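Local atomic coordinates of DNA polymerase (Pyrobaculum calidifontis, PDB entry 5MDN), a protein that probably extends DNA by adding deoxyribonucleotides from 2'-deoxyribonucleoside 5'-triphosphates with release of diphosphate. Residues V67-R72 against P78-K83; F38-Y43 against E90-L95; E110-Y115 against G522-K527. All coordinates share one frame; numbering follows the deposited sequence.

Contact 1. Residues V67-R72 against P78-K83; sequences VEVVER and PTIFLK
Val70 and Phe81 face each other in an antiparallel beta hairpin, strands 64-74 and 77-86, whose first strand lies at one margin of a four-stranded sheet. Backbone bonds run in both directions at the pairs Glu68-Lys83, Val70-Phe81 and Arg72-Thr79; at the central pair the bond from Val70 N to Phe81 O is almost straight, 3.0 Å long with 174° at the hydrogen. The side chains of this pair meet at about a right angle. Val70 has CG1 anti to its carbonyl carbon (chi1 -67°), which leaves CG2 between the backbone N and the carbonyl carbon, 3.9 Å from Phe81 CB. The ring reaches on to the next side chain of this face, its CE2 4.1 Å from Arg72 CB, while Arg72 O stands at the ring edge, near its plane.

On this same face Glu68 and Lys83 run alongside each other. Their charged ends, Glu68 OE1 and Lys83 NZ, remain 4.3 Å apart, a likely attraction but no salt bridge; Lys83 also makes a cation-pi contact with Tyr41.

Val69, Glu71, Ile80 and Leu82 occupy the other face, where Val69 and Leu82 pack against helix 51-58. Val69 divides its two branches: CG2 lies beside Leu82 CD2 at 4.0 Å, and CG1 meets Ile80 CG2 at 3.8 Å. The other arm of Ile80 leans the opposite way along the hairpin, bringing CD1 to 3.9 Å from Glu71 CB.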
loop_
_atom_site.group_PDB
_atom_site.type_symbol
_atom_site.label_atom_id
_atom_site.label_comp_id
_atom_site.label_asym_id
_atom_site.label_seq_id
_atom_site.Cartn_x
_atom_site.Cartn_y
_atom_site.Cartn_z
ATOM N N VAL A 67 -15.253 36.215 4.569
ATOM C CA VAL A 67 -15.343 35.548 5.864
ATOM C C VAL A 67 -16.822 35.387 6.180
ATOM O O VAL A 67 -17.503 36.368 6.508
ATOM C CB VAL A 67 -14.625 36.323 6.978
ATOM C CG1 VAL A 67 -14.892 35.677 8.325
ATOM C CG2 VAL A 67 -13.128 36.375 6.706
ATOM N N GLU A 68 -17.326 34.165 6.063
ATOM C CA GLU A 68 -18.732 33.875 6.300
ATOM C C GLU A 68 -18.930 33.271 7.685
ATOM O O GLU A 68 -17.999 32.750 8.304
ATOM C CB GLU A 68 -19.275 32.923 5.230
ATOM C CG GLU A 68 -19.140 33.443 3.807
ATOM C CD GLU A 68 -19.564 32.419 2.772
ATOM O OE1 GLU A 68 -19.894 31.279 3.163
ATOM O OE2 GLU A 68 -19.558 32.750 1.567
ATOM N N VAL A 69 -20.167 33.353 8.167
ATOM C CA VAL A 69 -20.584 32.718 9.411
ATOM C C VAL A 69 -21.422 31.501 9.046
ATOM O O VAL A 69 -22.440 31.623 8.352
ATOM C CB VAL A 69 -21.370 33.686 10.307
ATOM C CG1 VAL A 69 -21.658 33.045 11.652
ATOM C CG2 VAL A 69 -20.601 34.989 10.482
ATOM N N VAL A 70 -20.997 30.326 9.512
ATOM C CA VAL A 70 -21.675 29.077 9.199
ATOM C C VAL A 70 -21.995 28.337 10.490
ATOM O O VAL A 70 -21.358 28.533 11.528
ATOM C CB VAL A 70 -20.837 28.180 8.261
ATOM C CG1 VAL A 70 -20.711 28.820 6.886
ATOM C CG2 VAL A 70 -19.462 27.916 8.861
ATOM N N GLU A 71 -23.002 27.471 10.408
ATOM C CA GLU A 71 -23.378 26.571 11.490
ATOM C C GLU A 71 -23.153 25.142 11.023
ATOM O O GLU A 71 -23.777 24.700 10.053
ATOM C CB GLU A 71 -24.837 26.771 11.897
ATOM C CG GLU A 71 -25.247 25.969 13.121
ATOM C CD GLU A 71 -26.744 25.743 13.197
ATOM O OE1 GLU A 71 -27.506 26.649 12.799
ATOM O OE2 GLU A 71 -27.162 24.659 13.658
ATOM N N ARG A 72 -22.261 24.427 11.705
ATOM C CA ARG A 72 -21.983 23.037 11.381
ATOM C C ARG A 72 -21.875 22.236 12.670
ATOM O O ARG A 72 -21.895 22.783 13.777
ATOM C CB ARG A 72 -20.702 22.896 10.546
ATOM C CG ARG A 72 -20.593 23.909 9.419
ATOM C CD ARG A 72 -19.812 23.381 8.233
ATOM N NE ARG A 72 -19.868 24.323 7.119
ATOM C CZ ARG A 72 -20.906 24.449 6.298
ATOM N NH1 ARG A 72 -21.981 23.688 6.463
ATOM N NH2 ARG A 72 -20.873 25.336 5.314
ATOM N N PRO A 78 -24.005 20.946 17.345
ATOM C CA PRO A 78 -24.008 22.030 16.353
ATOM C C PRO A 78 -23.389 23.289 16.943
ATOM O O PRO A 78 -23.873 23.823 17.943
ATOM C CB PRO A 78 -25.500 22.222 16.044
ATOM C CG PRO A 78 -26.203 21.744 17.276
ATOM C CD PRO A 78 -25.349 20.652 17.864
ATOM N N THR A 79 -22.307 23.757 16.326
ATOM C CA THR A 79 -21.601 24.950 16.767
ATOM C C THR A 79 -21.471 25.927 15.606
ATOM O O THR A 79 -21.736 25.596 14.447
ATOM C CB THR A 79 -20.215 24.607 17.333
ATOM O OG1 THR A 79 -19.376 24.117 16.281
ATOM C CG2 THR A 79 -20.325 23.549 18.421
ATOM N N ILE A 80 -21.056 27.149 15.933
ATOM C CA ILE A 80 -20.872 28.218 14.958
ATOM C C ILE A 80 -19.397 28.308 14.595
ATOM O O ILE A 80 -18.521 28.163 15.461
ATOM C CB ILE A 80 -21.398 29.557 15.511
ATOM C CG1 ILE A 80 -22.895 29.457 15.814
ATOM C CG2 ILE A 80 -21.130 30.697 14.539
ATOM C CD1 ILE A 80 -23.769 29.427 14.579
ATOM N N PHE A 81 -19.114 28.558 13.316
ATOM C CA PHE A 81 -17.754 28.747 12.833
ATOM C C PHE A 81 -17.682 29.974 11.934
ATOM O O PHE A 81 -18.680 30.409 11.353
ATOM C CB PHE A 81 -17.247 27.532 12.035
ATOM C CG PHE A 81 -17.165 26.264 12.830
ATOM C CD1 PHE A 81 -16.054 25.990 13.605
ATOM C CD2 PHE A 81 -18.185 25.329 12.772
ATOM C CE1 PHE A 81 -15.964 24.820 14.327
ATOM C CE2 PHE A 81 -18.102 24.155 13.492
ATOM C CZ PHE A 81 -16.988 23.900 14.272
ATOM N N LEU A 82 -16.476 30.527 11.834
ATOM C CA LEU A 82 -16.133 31.456 10.767
ATOM C C LEU A 82 -15.517 30.666 9.619
ATOM O O LEU A 82 -14.535 29.943 9.814
ATOM C CB LEU A 82 -15.164 32.531 11.261
ATOM C CG LEU A 82 -15.647 33.475 12.363
ATOM C CD1 LEU A 82 -14.634 34.591 12.584
ATOM C CD2 LEU A 82 -17.015 34.049 12.029
ATOM N N LYS A 83 -16.086 30.808 8.425
ATOM C CA LYS A 83 -15.561 30.150 7.230
ATOM C C LYS A 83 -14.682 31.155 6.492
ATOM O O LYS A 83 -15.155 31.953 5.682
ATOM C CB LYS A 83 -16.693 29.622 6.355
ATOM C CG LYS A 83 -16.212 28.894 5.109
ATOM C CD LYS A 83 -17.346 28.628 4.132
ATOM C CE LYS A 83 -16.887 27.724 2.995
ATOM N NZ LYS A 83 -17.899 27.634 1.908
#

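Contact 2. Residues F38-Y43 against E90-L95; sequences FRPYFY and EDVRKL
Helix-on-sheet packing in a split beta-alpha-beta crossover brings Phe42 of strand 41-46 against Val92 and Leu95 of helix 92-100. The helix links strands 77-86 and 105-109, which run parallel with strand 41-46 between them, and it is this middle strand that carries Phe42.

Phe42 CG sits between its backbone N and carbonyl carbon (chi1 66°), a setting that lays the ring against the first turn of the helix. Three neighbouring ring atoms meet the helix in turn, with Val92 CG1 and Leu95 O both placed obliquely to the ring. CD1 meets Val92 CG1 at 4.1 Å, the two side chains sliding past each other in opposite directions. Farther out, CE1 touches Leu95 CB at 3.8 Å, and here the side chains cross at about a right angle. The far end of the ring reaches the helix backbone, with Phe42 CZ 3.7 Å from Leu95 O. Val92 uses its second branch as well: CG2 lies 4.2 Å from Pro40 CB, so the two methyls of one valine touch both Pro40 and Phe42. No hydrogen bond joins the segments; the side chains that meet are apolar, and the contact is buried.

With an alanine here in place of Phe42, Val92 CG1 and Leu95 CB would probably lose the ring they pack on, opening a gap between helix and sheet.

Around this packing, Leu95 also touches Val64 and Ala86 of strands 64-74 and 77-86, Phe42 bonds through its backbone to Val84, and Pro40 leans on Tyr115 of helix 115-123.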
loop_
_atom_site.group_PDB
_atom_site.type_symbol
_atom_site.label_atom_id
_atom_site.label_comp_id
_atom_site.label_asym_id
_atom_site.label_seq_id
_atom_site.Cartn_x
_atom_site.Cartn_y
_atom_site.Cartn_z
ATOM N N PHE A 38 -14.626 27.809 -7.734
ATOM C CA PHE A 38 -14.343 27.289 -6.403
ATOM C C PHE A 38 -13.098 27.955 -5.822
ATOM O O PHE A 38 -12.183 28.350 -6.548
ATOM C CB PHE A 38 -14.149 25.774 -6.451
ATOM C CG PHE A 38 -14.104 25.125 -5.098
ATOM C CD1 PHE A 38 -15.262 24.958 -4.354
ATOM C CD2 PHE A 38 -12.903 24.685 -4.566
ATOM C CE1 PHE A 38 -15.223 24.363 -3.107
ATOM C CE2 PHE A 38 -12.857 24.090 -3.320
ATOM C CZ PHE A 38 -14.019 23.929 -2.589
ATOM N N ARG A 39 -13.065 28.068 -4.494
ATOM C CA ARG A 39 -11.970 28.727 -3.792
ATOM C C ARG A 39 -11.710 28.019 -2.471
ATOM O O ARG A 39 -12.649 27.508 -1.847
ATOM C CB ARG A 39 -12.263 30.217 -3.550
ATOM C CG ARG A 39 -12.447 31.003 -4.837
ATOM C CD ARG A 39 -12.155 32.480 -4.687
ATOM N NE ARG A 39 -11.570 33.018 -5.912
ATOM C CZ ARG A 39 -12.244 33.225 -7.041
ATOM N NH1 ARG A 39 -13.537 32.939 -7.113
ATOM N NH2 ARG A 39 -11.621 33.717 -8.103
ATOM N N PRO A 40 -10.457 27.973 -2.019
ATOM C CA PRO A 40 -10.140 27.264 -0.775
ATOM C C PRO A 40 -10.638 28.015 0.450
ATOM O O PRO A 40 -10.885 29.223 0.421
ATOM C CB PRO A 40 -8.609 27.188 -0.792
ATOM C CG PRO A 40 -8.193 28.371 -1.599
ATOM C CD PRO A 40 -9.263 28.577 -2.636
ATOM N N TYR A 41 -10.776 27.273 1.547
ATOM C CA TYR A 41 -11.324 27.827 2.777
ATOM C C TYR A 41 -10.922 26.947 3.953
ATOM O O TYR A 41 -10.445 25.823 3.783
ATOM C CB TYR A 41 -12.849 27.954 2.695
ATOM C CG TYR A 41 -13.568 26.629 2.570
ATOM C CD1 TYR A 41 -13.942 25.907 3.699
ATOM C CD2 TYR A 41 -13.867 26.097 1.324
ATOM C CE1 TYR A 41 -14.597 24.694 3.588
ATOM C CE2 TYR A 41 -14.523 24.886 1.204
ATOM C CZ TYR A 41 -14.885 24.189 2.339
ATOM O OH TYR A 41 -15.538 22.983 2.226
ATOM N N PHE A 42 -11.118 27.484 5.156
ATOM C CA PHE A 42 -11.030 26.706 6.382
ATOM C C PHE A 42 -11.955 27.333 7.417
ATOM O O PHE A 42 -12.411 28.469 7.264
ATOM C CB PHE A 42 -9.589 26.626 6.901
ATOM C CG PHE A 42 -9.025 27.945 7.352
ATOM C CD1 PHE A 42 -8.476 28.831 6.440
ATOM C CD2 PHE A 42 -9.027 28.288 8.694
ATOM C CE1 PHE A 42 -7.952 30.043 6.860
ATOM C CE2 PHE A 42 -8.506 29.496 9.118
ATOM C CZ PHE A 42 -7.968 30.374 8.201
ATOM N N TYR A 43 -12.226 26.580 8.478
ATOM C CA TYR A 43 -13.134 27.014 9.528
ATOM C C TYR A 43 -12.363 27.521 10.741
ATOM O O TYR A 43 -11.230 27.108 11.004
ATOM C CB TYR A 43 -14.070 25.883 9.959
ATOM C CG TYR A 43 -14.944 25.337 8.854
ATOM C CD1 TYR A 43 -15.932 26.118 8.270
ATOM C CD2 TYR A 43 -14.791 24.032 8.406
ATOM C CE1 TYR A 43 -16.737 25.616 7.262
ATOM C CE2 TYR A 43 -15.591 23.521 7.402
ATOM C CZ TYR A 43 -16.562 24.317 6.834
ATOM O OH TYR A 43 -17.359 23.811 5.832
ATOM N N GLU A 90 -2.229 28.670 -1.662
ATOM C CA GLU A 90 -0.920 28.875 -1.048
ATOM C C GLU A 90 -1.003 29.709 0.227
ATOM O O GLU A 90 -0.208 29.504 1.152
ATOM C CB GLU A 90 0.035 29.510 -2.061
ATOM C CG GLU A 90 0.348 28.611 -3.263
ATOM C CD GLU A 90 -0.719 28.653 -4.348
ATOM O OE1 GLU A 90 -1.919 28.726 -4.009
ATOM O OE2 GLU A 90 -0.356 28.595 -5.543
ATOM N N ASP A 91 -1.943 30.651 0.299
ATOM C CA ASP A 91 -2.040 31.555 1.440
ATOM C C ASP A 91 -2.732 30.938 2.652
ATOM O O ASP A 91 -2.845 31.612 3.682
ATOM C CB ASP A 91 -2.782 32.834 1.043
ATOM C CG ASP A 91 -2.144 33.543 -0.133
ATOM O OD1 ASP A 91 -0.914 33.421 -0.311
ATOM O OD2 ASP A 91 -2.874 34.237 -0.871
ATOM N N VAL A 92 -3.197 29.688 2.561
ATOM C CA VAL A 92 -4.008 29.118 3.635
ATOM C C VAL A 92 -3.197 28.929 4.916
ATOM O O VAL A 92 -3.735 29.081 6.020
ATOM C CB VAL A 92 -4.651 27.799 3.165
ATOM C CG1 VAL A 92 -5.437 27.145 4.290
ATOM C CG2 VAL A 92 -5.566 28.057 1.980
ATOM N N ARG A 93 -1.900 28.625 4.807
ATOM C CA ARG A 93 -1.083 28.476 6.011
ATOM C C ARG A 93 -0.903 29.809 6.726
ATOM O O ARG A 93 -1.042 29.891 7.952
ATOM C CB ARG A 93 0.287 27.884 5.676
ATOM C CG ARG A 93 0.322 26.398 5.359
ATOM C CD ARG A 93 0.210 25.575 6.642
ATOM N NE ARG A 93 0.211 24.137 6.386
ATOM C CZ ARG A 93 1.317 23.430 6.183
ATOM N NH1 ARG A 93 2.498 24.033 6.216
ATOM N NH2 ARG A 93 1.250 22.124 5.951
ATOM N N LYS A 94 -0.572 30.864 5.975
ATOM C CA LYS A 94 -0.438 32.192 6.567
ATOM C C LYS A 94 -1.717 32.605 7.281
ATOM O O LYS A 94 -1.670 33.165 8.382
ATOM C CB LYS A 94 -0.065 33.211 5.491
ATOM C CG LYS A 94 1.315 33.002 4.888
ATOM C CD LYS A 94 1.671 34.124 3.928
ATOM C CE LYS A 94 0.904 34.000 2.619
ATOM N NZ LYS A 94 1.349 35.013 1.618
ATOM N N LEU A 95 -2.870 32.337 6.667
ATOM C CA LEU A 95 -4.138 32.718 7.279
ATOM C C LEU A 95 -4.478 31.815 8.458
ATOM O O LEU A 95 -5.049 32.278 9.451
ATOM C CB LEU A 95 -5.248 32.688 6.233
ATOM C CG LEU A 95 -5.018 33.643 5.062
ATOM C CD1 LEU A 95 -5.884 33.269 3.879
ATOM C CD2 LEU A 95 -5.294 35.074 5.489
#

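Contact 3. Residues E110-Y115 against G522-K527; sequences EADIRY and GARWYK
The guanidinium of Arg524 is approached obliquely by two groups of 110-115, both lying on the same side of its plane. Ile113 presents its tip, CD1, 3.9 Å from Arg524 NH1, and the two side chains meet at a slant. Asp112 brings its carboxylate near the other terminal nitrogen, with OD2 4.3 Å from Arg524 NH2. That oxygen stands well out of the guanidinium plane and no N-H points at it, which makes this an attraction between charges and not a salt bridge.

Both charged groups have stronger partners elsewhere. Asp112 uses its other oxygen, OD1, for a salt bridge with Arg392, and Arg524 NE is paired with Glu375 in the same way. With Arg392 and Arg395 close to Arg524 too, the site is a small cluster in which the carboxylates of Asp112 and Glu375 are likely to offset part of the positive charge of three arginines.

Arg524 gets there by extension. CG is anti to the carbonyl carbon (chi1 -65°), and the chain then runs stretched out to NE, carrying the guanidinium across to the facing loop. The residue belongs to a type I beta turn from Ala523 to Tyr526, closed by a weak bond of 3.4 Å from Tyr526 N to Ala523 O. Tyr517 OH adds weak hydrogen bonds to the backbone N of Arg524 and of Trp525.

The contact is small, and it joins distant parts of the chain: the loop between strand 105-109 and helix 115-123, and the loop between helices 514-519 and 528-551. Arg114 and Lys527 occupy the N-cap positions of the helices that follow, while helix 370-384 packs on Arg524 through Leu379 and on Trp525 through Leu378 and Ala382.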
loop_
_atom_site.group_PDB
_atom_site.type_symbol
_atom_site.label_atom_id
_atom_site.label_comp_id
_atom_site.label_asym_id
_atom_site.label_seq_id
_atom_site.Cartn_x
_atom_site.Cartn_y
_atom_site.Cartn_z
ATOM N N GLU A 110 -9.805 22.031 9.451
ATOM C CA GLU A 110 -9.830 21.715 8.019
ATOM C C GLU A 110 -9.000 22.694 7.193
ATOM O O GLU A 110 -9.343 23.001 6.049
ATOM C CB GLU A 110 -11.263 21.653 7.482
ATOM C CG GLU A 110 -12.157 20.664 8.206
ATOM C CD GLU A 110 -13.448 20.395 7.458
ATOM O OE1 GLU A 110 -13.560 20.826 6.291
ATOM O OE2 GLU A 110 -14.349 19.750 8.035
ATOM N N ALA A 111 -7.903 23.190 7.755
ATOM C CA ALA A 111 -7.015 24.087 7.031
ATOM C C ALA A 111 -5.960 23.359 6.208
ATOM O O ALA A 111 -5.309 23.991 5.368
ATOM C CB ALA A 111 -6.327 25.043 8.008
ATOM N N ASP A 112 -5.771 22.057 6.425
ATOM C CA ASP A 112 -4.708 21.296 5.781
ATOM C C ASP A 112 -5.241 20.297 4.757
ATOM O O ASP A 112 -4.617 19.262 4.512
ATOM C CB ASP A 112 -3.864 20.574 6.828
ATOM C CG ASP A 112 -4.670 19.583 7.641
ATOM O OD1 ASP A 112 -5.870 19.841 7.876
ATOM O OD2 ASP A 112 -4.105 18.542 8.040
ATOM N N ILE A 113 -6.388 20.583 4.150
ATOM C CA ILE A 113 -6.968 19.694 3.148
ATOM C C ILE A 113 -6.502 20.176 1.780
ATOM O O ILE A 113 -6.745 21.328 1.404
ATOM C CB ILE A 113 -8.505 19.663 3.236
ATOM C CG1 ILE A 113 -9.000 18.723 4.349
ATOM C CG2 ILE A 113 -9.114 19.246 1.902
ATOM C CD1 ILE A 113 -8.568 19.089 5.752
ATOM N N ARG A 114 -5.814 19.305 1.041
ATOM C CA ARG A 114 -5.261 19.703 -0.247
ATOM C C ARG A 114 -6.381 20.093 -1.208
ATOM O O ARG A 114 -7.471 19.514 -1.195
ATOM C CB ARG A 114 -4.379 18.593 -0.830
ATOM C CG ARG A 114 -5.091 17.360 -1.318
ATOM C CD ARG A 114 -4.070 16.327 -1.786
ATOM N NE ARG A 114 -3.363 15.712 -0.665
ATOM C CZ ARG A 114 -3.454 14.426 -0.340
ATOM N NH1 ARG A 114 -4.216 13.614 -1.061
ATOM N NH2 ARG A 114 -2.786 13.951 0.702
ATOM N N TYR A 115 -6.095 21.102 -2.031
ATOM C CA TYR A 115 -7.142 21.873 -2.695
ATOM C C TYR A 115 -8.004 21.012 -3.615
ATOM O O TYR A 115 -9.237 21.071 -3.551
ATOM C CB TYR A 115 -6.503 23.034 -3.460
ATOM C CG TYR A 115 -7.478 23.914 -4.204
ATOM C CD1 TYR A 115 -8.438 24.650 -3.522
ATOM C CD2 TYR A 115 -7.408 24.050 -5.584
ATOM C CE1 TYR A 115 -9.325 25.468 -4.194
ATOM C CE2 TYR A 115 -8.287 24.872 -6.263
ATOM C CZ TYR A 115 -9.243 25.577 -5.565
ATOM O OH TYR A 115 -10.120 26.393 -6.244
ATOM N N GLY A 522 -2.694 8.941 15.762
ATOM C CA GLY A 522 -2.646 10.121 14.921
ATOM C C GLY A 522 -3.785 10.197 13.926
ATOM O O GLY A 522 -3.575 10.533 12.757
ATOM N N ALA A 523 -4.997 9.894 14.378
ATOM C CA ALA A 523 -6.183 9.939 13.538
ATOM C C ALA A 523 -7.102 11.072 13.974
ATOM O O ALA A 523 -7.123 11.469 15.143
ATOM C CB ALA A 523 -6.944 8.611 13.578
ATOM N N ARG A 524 -7.861 11.591 13.008
ATOM C CA ARG A 524 -8.771 12.699 13.276
ATOM C C ARG A 524 -9.872 12.281 14.242
ATOM O O ARG A 524 -10.153 12.977 15.225
ATOM C CB ARG A 524 -9.346 13.199 11.954
ATOM C CG ARG A 524 -8.245 13.778 11.105
ATOM C CD ARG A 524 -8.612 14.091 9.673
ATOM N NE ARG A 524 -7.374 14.136 8.894
ATOM C CZ ARG A 524 -7.201 14.799 7.758
ATOM N NH1 ARG A 524 -8.187 15.515 7.245
ATOM N NH2 ARG A 524 -6.025 14.756 7.144
ATOM N N TRP A 525 -10.509 11.142 13.973
ATOM C CA TRP A 525 -11.561 10.604 14.824
ATOM C C TRP A 525 -11.031 9.566 15.808
ATOM O O TRP A 525 -11.741 8.613 16.147
ATOM C CB TRP A 525 -12.682 10.017 13.968
ATOM C CG TRP A 525 -13.547 11.070 13.362
ATOM C CD1 TRP A 525 -14.620 11.677 13.940
ATOM C CD2 TRP A 525 -13.398 11.665 12.067
ATOM N NE1 TRP A 525 -15.158 12.604 13.082
ATOM C CE2 TRP A 525 -14.425 12.617 11.926
ATOM C CE3 TRP A 525 -12.498 11.480 11.013
ATOM C CZ2 TRP A 525 -14.579 13.384 10.773
ATOM C CZ3 TRP A 525 -12.653 12.242 9.869
ATOM C CH2 TRP A 525 -13.685 13.181 9.758
ATOM N N TYR A 526 -9.794 9.738 16.268
ATOM C CA TYR A 526 -9.227 8.858 17.279
ATOM C C TYR A 526 -9.811 9.177 18.649
ATOM O O TYR A 526 -9.829 10.335 19.077
ATOM C CB TYR A 526 -7.706 8.987 17.323
ATOM C CG TYR A 526 -7.092 8.299 18.524
ATOM C CD1 TYR A 526 -7.049 6.913 18.609
ATOM C CD2 TYR A 526 -6.573 9.035 19.582
ATOM C CE1 TYR A 526 -6.500 6.280 19.708
ATOM C CE2 TYR A 526 -6.022 8.412 20.685
ATOM C CZ TYR A 526 -5.988 7.033 20.742
ATOM O OH TYR A 526 -5.441 6.406 21.838
ATOM N N LYS A 527 -10.288 8.142 19.335
ATOM C CA LYS A 527 -10.670 8.239 20.739
ATOM C C LYS A 527 -10.324 6.919 21.407
ATOM O O LYS A 527 -10.787 5.862 20.967
ATOM C CB LYS A 527 -12.159 8.559 20.894
ATOM C CG LYS A 527 -12.596 8.759 22.331
ATOM C CD LYS A 527 -11.984 10.026 22.907
ATOM C CE LYS A 527 -12.933 11.210 22.813
ATOM N NZ LYS A 527 -14.100 11.050 23.718
#

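How the contacts relate
Contacts 1 and 2 belong to one ferredoxin-like unit, in which strands 41-46, 64-74, 77-86 and 105-109 and helices 51-58 and 92-100 follow the order beta-alpha-beta-beta-alpha-beta. Their centres are about 15 Å apart. The hairpin of contact 1 falls, in sequence, between the two segments of contact 2, and Tyr43 touches Lys83 on the neighbouring strand and Val70 on the one beyond it. Contact 3 comes later, its centre about 15 Å from that of contact 2 and 18 Å from that of contact 1; Ala111 touches Val92 and Tyr115 touches Pro40. Through 522-527 it ties this N-terminal unit to the polymerase region, well away from the magnesium sites.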